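Local coordinates for thioesterase superfamily protein (Shewanella loihica, PDB 2PRX) that probably hydrolyses thioesters, as a hot-dog-fold member of the thioesterase superfamily that assembles from two copies of the chain, at residues V96-N101 / H145-K150. Residues are numbered along the deposited sequence; the frame is centred on the assembly and turned at random.
Sequences VTAALN and HMVAVK
Ala98 and Ala99 both face Val147 across two antiparallel strands, 95-104 and 142-150, and this doubling defines a classic beta bulge. The evidence is bifurcated bonding at Val147 O: Ala98 N reaches it at 2.8 Å and Ala99 N at 3.3 Å, the second in the carbonyl plane with a C=O...N angle of 146°. Val147 N returns a bond to Ala99 O. The bulge shifts the register by one residue between the Thr97-Ala148 and Leu100-Met146 non-hydrogen-bonded pairs, while the Val96-Val149 and Asn101-His145 pairs bond reciprocally at the ends.

The face toward helix 59-78 is the buried one: Leu100, Met146 and Ala148 are buried and touch Ile66, Asp67 and Ala74 of the helix. Leu100 CG is anti to the backbone N (chi1 -174°), and the CD1 branch lies 3.8 Å from CB of Met146, which is selenomethionine in this crystal. Thr97 OG1, on the same face, is hydrogen-bonded to Asp67 OD1.

The face of Val96, Ala99, Val147 and Val149 is more open, its residues only partly buried. The bulge residue Ala98 turns its CB toward the partner strand, 4.1 Å from Val147 CG1 and Val149 CG1, and the side-chain amide of Asn101 lies alongside the His145 ring, the two planes 16° apart. One pair is an exception: Val96 CG2 and Val149 CG2 meet at 3.3 Å, closer than normal van der Waals contact.

Ala99 to Asn101 also pair antiparallel with a strand of the second subunit, which continues the sheet across the interface. A curved antiparallel sheet against a long helix, extended through its edge strand into a dimer, is characteristic of the hot-dog fold.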
# COMPACT_ATOMS: atom_id res chain seq x y z
N VAL A 96 -13.90 -0.32 -5.82
CA VAL A 96 -13.03 -0.55 -4.68
C VAL A 96 -12.03 -1.67 -4.89
O VAL A 96 -12.25 -2.62 -5.65
CB VAL A 96 -13.86 -0.93 -3.43
CG1 VAL A 96 -14.65 0.26 -2.93
CG2 VAL A 96 -14.76 -2.10 -3.79
N THR A 97 -10.91 -1.59 -4.16
CA THR A 97 -9.90 -2.63 -4.30
C THR A 97 -10.32 -3.85 -3.50
O THR A 97 -10.70 -3.69 -2.35
CB THR A 97 -8.51 -2.16 -3.82
OG1 THR A 97 -8.02 -1.10 -4.63
CG2 THR A 97 -7.52 -3.31 -3.90
N ALA A 98 -10.28 -5.05 -4.07
CA ALA A 98 -10.59 -6.26 -3.31
C ALA A 98 -9.31 -6.98 -2.95
O ALA A 98 -9.10 -7.57 -1.88
CB ALA A 98 -11.55 -7.14 -4.11
N ALA A 99 -8.38 -6.94 -3.89
CA ALA A 99 -7.03 -7.45 -3.68
C ALA A 99 -6.06 -6.59 -4.48
O ALA A 99 -6.30 -6.13 -5.60
CB ALA A 99 -7.05 -8.91 -4.03
N LEU A 100 -4.91 -6.32 -3.87
CA LEU A 100 -3.82 -5.60 -4.49
C LEU A 100 -2.52 -6.29 -4.03
O LEU A 100 -2.26 -6.27 -2.83
CB LEU A 100 -3.74 -4.13 -4.16
CG LEU A 100 -2.71 -3.26 -4.89
CD1 LEU A 100 -2.84 -3.34 -6.41
CD2 LEU A 100 -2.86 -1.81 -4.45
N ASN A 101 -1.82 -6.88 -4.97
CA ASN A 101 -0.56 -7.56 -4.87
C ASN A 101 0.51 -6.75 -5.57
O ASN A 101 0.42 -6.29 -6.71
CB ASN A 101 -0.67 -8.99 -5.40
CG ASN A 101 -1.87 -9.64 -4.73
OD1 ASN A 101 -2.07 -9.43 -3.54
ND2 ASN A 101 -2.64 -10.40 -5.49
N HIS A 145 -0.71 -5.87 -9.12
CA HIS A 145 -1.83 -6.65 -9.61
C HIS A 145 -3.06 -6.37 -8.75
O HIS A 145 -3.15 -6.53 -7.55
CB HIS A 145 -1.58 -8.16 -9.68
CG HIS A 145 -2.84 -8.91 -10.06
ND1 HIS A 145 -3.22 -9.07 -11.37
CD2 HIS A 145 -3.80 -9.53 -9.33
CE1 HIS A 145 -4.34 -9.76 -11.43
NE2 HIS A 145 -4.72 -10.05 -10.20
N MSE A 146 -4.12 -5.94 -9.41
CA MSE A 146 -5.32 -5.50 -8.77
C MSE A 146 -6.56 -6.22 -9.31
O MSE A 146 -6.67 -6.43 -10.51
CB MSE A 146 -5.52 -3.98 -8.99
CG MSE A 146 -6.95 -3.59 -8.67
SE MSE A 146 -7.19 -1.68 -8.65
CE MSE A 146 -6.41 -1.58 -6.88
N VAL A 147 -7.44 -6.57 -8.40
CA VAL A 147 -8.79 -7.03 -8.56
C VAL A 147 -9.68 -5.96 -7.91
O VAL A 147 -9.69 -5.89 -6.68
CB VAL A 147 -9.16 -8.36 -7.90
CG1 VAL A 147 -10.68 -8.47 -7.90
CG2 VAL A 147 -8.50 -9.54 -8.60
N ALA A 148 -10.35 -5.18 -8.74
CA ALA A 148 -11.26 -4.17 -8.29
C ALA A 148 -12.70 -4.56 -8.62
O ALA A 148 -13.05 -5.09 -9.68
CB ALA A 148 -10.90 -2.81 -8.87
N VAL A 149 -13.56 -4.32 -7.65
CA VAL A 149 -14.97 -4.63 -7.72
C VAL A 149 -15.80 -3.38 -7.48
O VAL A 149 -15.34 -2.40 -6.92
CB VAL A 149 -15.38 -5.67 -6.66
CG1 VAL A 149 -14.58 -6.95 -6.85
CG2 VAL A 149 -15.18 -4.99 -5.31
N LYS A 150 -17.07 -3.42 -7.92
CA LYS A 150 -17.85 -2.20 -7.80
C LYS A 150 -18.10 -1.89 -6.33
O LYS A 150 -18.34 -2.85 -5.59
CB LYS A 150 -19.17 -2.29 -8.56
CG LYS A 150 -20.03 -1.04 -8.58
CD LYS A 150 -21.21 -1.23 -9.51
CE LYS A 150 -22.41 -0.38 -9.13
NZ LYS A 150 -23.31 -0.10 -10.30